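Local coordinates for protein putative isochorismatase (Burkholderia xenovorans, PDB 3OQP) that probably acts as a hydrolase of the isochorismatase family, related to the nicotinamidases, on a substrate that is not established, at residues Y27-V30 with Q31-L34; T126-H129 with A130-G134; S157-E160 with I161-F165. One frame throughout, in Å; residues are numbered along the deposited sequence. Where two conformers were deposited one is given.

Contact 1 (Y27-V30 with Q31-L34); sequences YPDV and QSSL
The carbonyl oxygen of D29 shows how the residue before a helix can gather the first turn's donors around one acceptor. S33 N reaches D29 O at 3.1 Å, as the opening i to i+4 bond of helix 30-47. S32 has two conformers; in one of them its hydroxyl adds a bond, S32 OG to D29 O at 2.8 Å, which need not hold in the other. S32 N contributes only a weak bond to the same oxygen. The D29 side chain works on the same turn: one carboxylate oxygen, OD2, takes the amide S32 N at 3.2 Å through its anti lone pair, a capping bond from D29, the N-cap residue. Its CG lies opposite the backbone N (chi1 -178°), and this brings OD2 within bonding distance of S32 N.

The next carbonyl repeats the pattern more simply, with L34 N donating to V30 O at 2.9 Å. Beside this bond V30 CG2 and L34 CD1 approach to 4.2 Å, an apolar pair one helical turn apart that continues onto Y117, which both side chains touch. S33 turns its hydroxyl back toward the preceding loop, where a water lies between S33 OG and P28 O and donates to P28 O at 2.8 Å. The same hydroxyl is hydrogen-bonded to Y117 OH, so loop, helix and Y117 come together around one small polar group. P28 itself follows a cis peptide.

Chemically, the helix start draws on both parts of D29: a carboxylate oxygen receives a first-turn amide that the main-chain oxygen meets only weakly, while that main-chain oxygen takes S33 N. The negative charge of D29 would also be favourably placed against the positive end of the helix dipole.

Contact 2 (T126-H129 with A130-G134); sequences TINH and AVHSG
N128 and H132 illustrate how a side chain can reinforce the backbone bond of its own helical turn. H132 N donates to N128 O at 3.2 Å, and H132 ND1 donates to N128 O as well, at 2.9 Å, the two arriving from opposite faces of the carbonyl plane. The acceptor lies within 1° of the imidazole plane, so the ring is held by its edge. Its far nitrogen, NE2, is hydrogen-bonded to S93 N of the second subunit, and H129 and H132 form reciprocal edge-to-face pairs with H132 and H129 of that subunit. The N128 amide is turned 64° from the ring; its OD1 is hydrogen-bonded to S125 OG of the second subunit, and its 3.1 Å approach to H132 CE1 is only a close contact.

The firm part lies toward buried I127 and A130, with V131 at the border. V131 N meets I127 O at 2.8 Å, while I127 CG2 and V131 CG2 touch at 4.1 Å. Toward solvent the regular pattern fades: S133 N reaches H129 O only weakly and turns to A130 O at 3.1 Å, which S133 OG also meets in one of two conformers. G134, with positive phi, is the first residue to leave helical angles, in a Schellman motif.

I127 and A130 press helix 124-132 onto strands 111-115 and 136-140, and I127 extends to L169 and F173 of helix 158-173.

Contact 3 (S157-E160 with I161-F165); sequences SAEE and IHRVF
R163 reaches back one turn to E159 and can be followed atom by atom. Its CB lies 3.2 Å from E159 O, the carbonyl that also accepts R163 N. CG runs past E159 OE2 at 4.2 Å, CD passes the same oxygen at 3.5 Å, and the chain bends at chi3 (46°) to present the edge of the guanidinium. There NE bonds E159 OE2 at 2.8 Å and NH2 bonds E159 OE1 at 3.1 Å, a side-on, two-nitrogen salt bridge with the planes only 21° apart. At the tip NH1 donates to F155 O of the second subunit, and NH2 also forms a salt bridge with E160 OE2 of that subunit; the reverse pair forms as well, so one cation joins a turn of its own helix to the partner chain.

The turn begins with a capping box: E160 N bonds S157 OG at 3.1 Å and S157 N bonds E160 OE1 at 3.0 Å.

F165 stacks on F165 of the second subunit. Within the chain, S157 alone separates strand 154-156 from helix 158-173, and H162 fastens that helix to the loops around it through hydrogen bonds to T119 OG1 and to H141 O, just past strand 136-140.

Along the chain the three contacts come in series, and none nests in or crosses another. Each is local, within one continuous run of chain, so none closes a long loop. Contact 1 turns the loop after strand 7-12 into helix 30-47, contact 2 finishes helix 124-132 ahead of strand 136-140, and contact 3 opens helix 158-173. Contacts 1 and 3 meet directly, P28 CD lying 3.5 Å from H162 NE2 and Y27 packing on A158, so two helix starts are joined. Contact 2 stands apart, its centre about 25 Å from that of contact 1 and on the opposite side of the chain's centre. Contacts 2 and 3, but not contact 1, touch the second subunit.

Contact 1 (Y27-V30 with Q31-L34)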
loop_
_atom_site.group_PDB
_atom_site.type_symbol
_atom_site.label_atom_id
_atom_site.label_comp_id
_atom_site.label_asym_id
_atom_site.label_seq_id
_atom_site.Cartn_x
_atom_site.Cartn_y
_atom_site.Cartn_z
ATOM N N TYR A 27 -3.326 -5.285 16.883
ATOM C CA TYR A 27 -4.468 -4.376 16.797
ATOM C C TYR A 27 -5.145 -4.553 15.460
ATOM O O TYR A 27 -4.456 -4.614 14.439
ATOM C CB TYR A 27 -4.021 -2.933 16.866
ATOM C CG TYR A 27 -5.203 -2.035 17.110
ATOM C CD1 TYR A 27 -5.964 -1.577 16.048
ATOM C CD2 TYR A 27 -5.621 -1.707 18.400
ATOM C CE1 TYR A 27 -7.082 -0.747 16.237
ATOM C CE2 TYR A 27 -6.745 -0.893 18.619
ATOM C CZ TYR A 27 -7.478 -0.418 17.555
ATOM O OH TYR A 27 -8.558 0.429 17.792
ATOM N N PRO A 28 -6.472 -4.698 15.449
ATOM C CA PRO A 28 -7.345 -4.935 16.588
ATOM C C PRO A 28 -6.905 -6.189 17.343
ATOM O O PRO A 28 -6.087 -7.010 16.902
ATOM C CB PRO A 28 -8.730 -5.127 15.935
ATOM C CG PRO A 28 -8.629 -4.342 14.655
ATOM C CD PRO A 28 -7.223 -4.615 14.187
ATOM N N ASP A 29 -7.495 -6.379 18.513
ATOM C CA ASP A 29 -7.269 -7.607 19.275
ATOM C C ASP A 29 -7.476 -8.836 18.388
ATOM O O ASP A 29 -8.491 -8.965 17.718
ATOM C CB ASP A 29 -8.241 -7.640 20.443
ATOM C CG ASP A 29 -8.055 -8.858 21.310
ATOM O OD1 ASP A 29 -7.206 -8.848 22.228
ATOM O OD2 ASP A 29 -8.782 -9.830 21.074
ATOM N N VAL A 30 -6.570 -9.789 18.466
ATOM C CA VAL A 30 -6.617 -10.862 17.536
ATOM C C VAL A 30 -7.773 -11.810 17.767
ATOM O O VAL A 30 -8.292 -12.420 16.834
ATOM C CB VAL A 30 -5.269 -11.615 17.464
ATOM C CG1 VAL A 30 -5.045 -12.452 18.727
ATOM C CG2 VAL A 30 -5.200 -12.448 16.155
ATOM N N GLN A 31 -8.180 -12.003 19.011
ATOM C CA GLN A 31 -9.341 -12.837 19.233
ATOM C C GLN A 31 -10.594 -12.231 18.670
ATOM O O GLN A 31 -11.461 -12.928 18.152
ATOM C CB GLN A 31 -9.489 -13.205 20.694
ATOM C CG GLN A 31 -8.346 -14.059 21.254
ATOM C CD GLN A 31 -8.188 -15.393 20.520
ATOM O OE1 GLN A 31 -9.161 -16.033 20.155
ATOM N NE2 GLN A 31 -6.937 -15.781 20.258
ATOM N N SER A 32 -10.681 -10.915 18.706
ATOM C CA SER A 32 -11.862 -10.220 18.149
ATOM C C SER A 32 -11.892 -10.288 16.617
ATOM O O SER A 32 -12.948 -10.336 15.982
ATOM C CB SER A 32 -11.951 -8.740 18.582
ATOM O OG SER A 32 -11.037 -7.856 17.888
ATOM N N SER A 33 -10.736 -10.157 16.004
ATOM C CA SER A 33 -10.701 -10.301 14.530
ATOM C C SER A 33 -10.890 -11.729 14.062
ATOM O O SER A 33 -11.576 -11.942 13.068
ATOM C CB SER A 33 -9.473 -9.635 13.915
ATOM O OG SER A 33 -8.267 -10.207 14.396
ATOM N N LEU A 34 -10.335 -12.699 14.789
ATOM C CA LEU A 34 -10.591 -14.097 14.420
ATOM C C LEU A 34 -12.079 -14.391 14.454
ATOM O O LEU A 34 -12.596 -15.048 13.532
ATOM C CB LEU A 34 -9.851 -15.072 15.346
ATOM C CG LEU A 34 -8.363 -15.181 15.125
ATOM C CD1 LEU A 34 -7.703 -15.874 16.310
ATOM C CD2 LEU A 34 -8.020 -15.941 13.828
HETATM O O HOH W 1 -6.692 -8.204 14.487
#

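Contact 2 (T126-H129 with A130-G134)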
loop_
_atom_site.group_PDB
_atom_site.type_symbol
_atom_site.label_atom_id
_atom_site.label_comp_id
_atom_site.label_asym_id
_atom_site.label_seq_id
_atom_site.Cartn_x
_atom_site.Cartn_y
_atom_site.Cartn_z
ATOM N N THR A 126 -2.596 -6.967 -1.890
ATOM C CA THR A 126 -3.634 -7.639 -2.612
ATOM C C THR A 126 -4.666 -6.615 -3.098
ATOM O O THR A 126 -5.104 -6.650 -4.288
ATOM C CB THR A 126 -4.293 -8.728 -1.763
ATOM O OG1 THR A 126 -3.297 -9.713 -1.428
ATOM C CG2 THR A 126 -5.437 -9.422 -2.456
ATOM N N ILE A 127 -5.056 -5.673 -2.227
ATOM C CA ILE A 127 -5.984 -4.616 -2.589
ATOM C C ILE A 127 -5.427 -3.721 -3.703
ATOM O O ILE A 127 -6.156 -3.371 -4.644
ATOM C CB ILE A 127 -6.299 -3.775 -1.347
ATOM C CG1 ILE A 127 -7.123 -4.660 -0.392
ATOM C CG2 ILE A 127 -7.015 -2.471 -1.712
ATOM C CD1 ILE A 127 -7.324 -4.008 1.010
ATOM N N ASN A 128 -4.143 -3.366 -3.644
ATOM C CA ASN A 128 -3.536 -2.500 -4.645
ATOM C C ASN A 128 -3.648 -3.138 -6.023
ATOM O O ASN A 128 -4.053 -2.477 -6.995
ATOM C CB ASN A 128 -2.046 -2.243 -4.343
ATOM C CG ASN A 128 -1.389 -1.314 -5.384
ATOM O OD1 ASN A 128 -1.882 -0.244 -5.522
ATOM N ND2 ASN A 128 -0.309 -1.742 -6.127
ATOM N N HIS A 129 -3.360 -4.437 -6.112
ATOM C CA HIS A 129 -3.485 -5.150 -7.369
ATOM C C HIS A 129 -4.946 -5.160 -7.820
ATOM O O HIS A 129 -5.254 -4.909 -8.991
ATOM C CB HIS A 129 -2.919 -6.563 -7.250
ATOM C CG HIS A 129 -1.442 -6.628 -7.439
ATOM N ND1 HIS A 129 -0.643 -7.516 -6.747
ATOM C CD2 HIS A 129 -0.629 -6.000 -8.322
ATOM C CE1 HIS A 129 0.603 -7.378 -7.157
ATOM N NE2 HIS A 129 0.643 -6.482 -8.121
ATOM N N ALA A 130 -5.843 -5.515 -6.909
ATOM C CA ALA A 130 -7.270 -5.566 -7.261
ATOM C C ALA A 130 -7.806 -4.270 -7.832
ATOM O O ALA A 130 -8.459 -4.275 -8.886
ATOM C CB ALA A 130 -8.137 -5.997 -6.045
ATOM N N VAL A 131 -7.518 -3.169 -7.136
ATOM C CA VAL A 131 -8.005 -1.846 -7.582
ATOM C C VAL A 131 -7.488 -1.517 -8.993
ATOM O O VAL A 131 -8.237 -1.049 -9.840
ATOM C CB VAL A 131 -7.601 -0.720 -6.573
ATOM C CG1 VAL A 131 -7.830 0.702 -7.188
ATOM C CG2 VAL A 131 -8.324 -0.970 -5.264
ATOM N N HIS A 132 -6.202 -1.740 -9.226
ATOM C CA HIS A 132 -5.618 -1.362 -10.512
ATOM C C HIS A 132 -5.985 -2.340 -11.624
ATOM O O HIS A 132 -5.761 -2.028 -12.807
ATOM C CB HIS A 132 -4.102 -1.205 -10.378
ATOM C CG HIS A 132 -3.709 0.010 -9.634
ATOM N ND1 HIS A 132 -3.542 0.030 -8.267
ATOM C CD2 HIS A 132 -3.450 1.261 -10.075
ATOM C CE1 HIS A 132 -3.219 1.253 -7.910
ATOM N NE2 HIS A 132 -3.134 2.010 -8.986
ATOM N N SER A 133 -6.620 -3.452 -11.280
ATOM C CA SER A 133 -7.207 -4.407 -12.240
ATOM C C SER A 133 -8.679 -4.079 -12.563
ATOM O O SER A 133 -9.285 -4.702 -13.412
ATOM C CB SER A 133 -7.121 -5.851 -11.755
ATOM O OG SER A 133 -8.182 -6.216 -10.866
ATOM N N GLY A 134 -9.251 -3.118 -11.871
ATOM C CA GLY A 134 -10.645 -2.787 -12.089
ATOM C C GLY A 134 -11.685 -3.379 -11.154
ATOM O O GLY A 134 -12.880 -3.195 -11.368
#

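Contact 3 (S157-E160 with I161-F165)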
loop_
_atom_site.group_PDB
_atom_site.type_symbol
_atom_site.label_atom_id
_atom_site.label_comp_id
_atom_site.label_asym_id
_atom_site.label_seq_id
_atom_site.Cartn_x
_atom_site.Cartn_y
_atom_site.Cartn_z
ATOM N N SER A 157 3.203 1.887 16.042
ATOM C CA SER A 157 2.453 0.865 16.758
ATOM C C SER A 157 1.500 0.128 15.802
ATOM O O SER A 157 1.157 0.623 14.724
ATOM C CB SER A 157 1.671 1.484 17.894
ATOM O OG SER A 157 0.661 2.313 17.424
ATOM N N ALA A 158 0.979 -0.994 16.263
ATOM C CA ALA A 158 -0.007 -1.728 15.498
ATOM C C ALA A 158 -1.263 -0.887 15.314
ATOM O O ALA A 158 -1.849 -0.891 14.225
ATOM C CB ALA A 158 -0.337 -3.091 16.129
ATOM N N GLU A 159 -1.700 -0.138 16.345
ATOM C CA GLU A 159 -2.868 0.690 16.214
ATOM C C GLU A 159 -2.634 1.778 15.163
ATOM O O GLU A 159 -3.507 2.060 14.346
ATOM C CB GLU A 159 -3.260 1.315 17.562
ATOM C CG GLU A 159 -4.598 2.094 17.550
ATOM C CD GLU A 159 -4.535 3.471 16.914
ATOM O OE1 GLU A 159 -3.451 4.135 16.887
ATOM O OE2 GLU A 159 -5.634 3.945 16.502
ATOM N N GLU A 160 -1.471 2.406 15.185
ATOM C CA GLU A 160 -1.195 3.493 14.242
ATOM C C GLU A 160 -1.175 2.914 12.816
ATOM O O GLU A 160 -1.723 3.485 11.881
ATOM C CB GLU A 160 0.138 4.180 14.504
ATOM C CG GLU A 160 0.202 5.108 15.654
ATOM C CD GLU A 160 1.595 5.645 15.898
ATOM O OE1 GLU A 160 2.584 4.845 15.846
ATOM O OE2 GLU A 160 1.702 6.857 16.195
ATOM N N ILE A 161 -0.516 1.777 12.638
ATOM C CA ILE A 161 -0.416 1.158 11.303
ATOM C C ILE A 161 -1.837 0.823 10.793
ATOM O O ILE A 161 -2.174 1.122 9.660
ATOM C CB ILE A 161 0.519 -0.052 11.277
ATOM C CG1 ILE A 161 1.935 0.392 11.611
ATOM C CG2 ILE A 161 0.425 -0.778 9.899
ATOM C CD1 ILE A 161 2.943 -0.711 11.743
ATOM N N HIS A 162 -2.616 0.108 11.583
ATOM C CA HIS A 162 -3.918 -0.321 11.175
ATOM C C HIS A 162 -4.853 0.825 10.888
ATOM O O HIS A 162 -5.578 0.820 9.903
ATOM C CB HIS A 162 -4.514 -1.279 12.208
ATOM C CG HIS A 162 -5.852 -1.829 11.846
ATOM N ND1 HIS A 162 -6.028 -2.856 10.943
ATOM C CD2 HIS A 162 -7.076 -1.493 12.299
ATOM C CE1 HIS A 162 -7.324 -3.131 10.883
ATOM N NE2 HIS A 162 -7.978 -2.326 11.698
ATOM N N ARG A 163 -4.806 1.830 11.753
ATOM C CA ARG A 163 -5.604 3.031 11.554
ATOM C C ARG A 163 -5.219 3.798 10.288
ATOM O O ARG A 163 -6.102 4.212 9.494
ATOM C CB ARG A 163 -5.587 3.941 12.769
ATOM C CG ARG A 163 -6.328 5.250 12.592
ATOM C CD ARG A 163 -6.646 6.047 13.870
ATOM N NE ARG A 163 -5.455 6.093 14.715
ATOM C CZ ARG A 163 -4.444 6.944 14.586
ATOM N NH1 ARG A 163 -4.480 7.922 13.713
ATOM N NH2 ARG A 163 -3.383 6.819 15.365
ATOM N N VAL A 164 -3.951 4.091 10.148
ATOM C CA VAL A 164 -3.453 4.766 8.961
ATOM C C VAL A 164 -3.936 4.042 7.709
ATOM O O VAL A 164 -4.423 4.631 6.796
ATOM C CB VAL A 164 -1.940 4.997 9.000
ATOM C CG1 VAL A 164 -1.401 5.215 7.579
ATOM C CG2 VAL A 164 -1.596 6.189 9.902
ATOM N N PHE A 165 -3.702 2.730 7.643
ATOM C CA PHE A 165 -4.091 1.984 6.469
ATOM C C PHE A 165 -5.601 1.994 6.281
ATOM O O PHE A 165 -6.077 2.155 5.153
ATOM C CB PHE A 165 -3.482 0.552 6.448
ATOM C CG PHE A 165 -2.124 0.498 5.822
ATOM C CD1 PHE A 165 -1.008 0.901 6.510
ATOM C CD2 PHE A 165 -2.000 0.048 4.505
ATOM C CE1 PHE A 165 0.216 0.883 5.929
ATOM C CE2 PHE A 165 -0.763 0.004 3.936
ATOM C CZ PHE A 165 0.331 0.433 4.638
#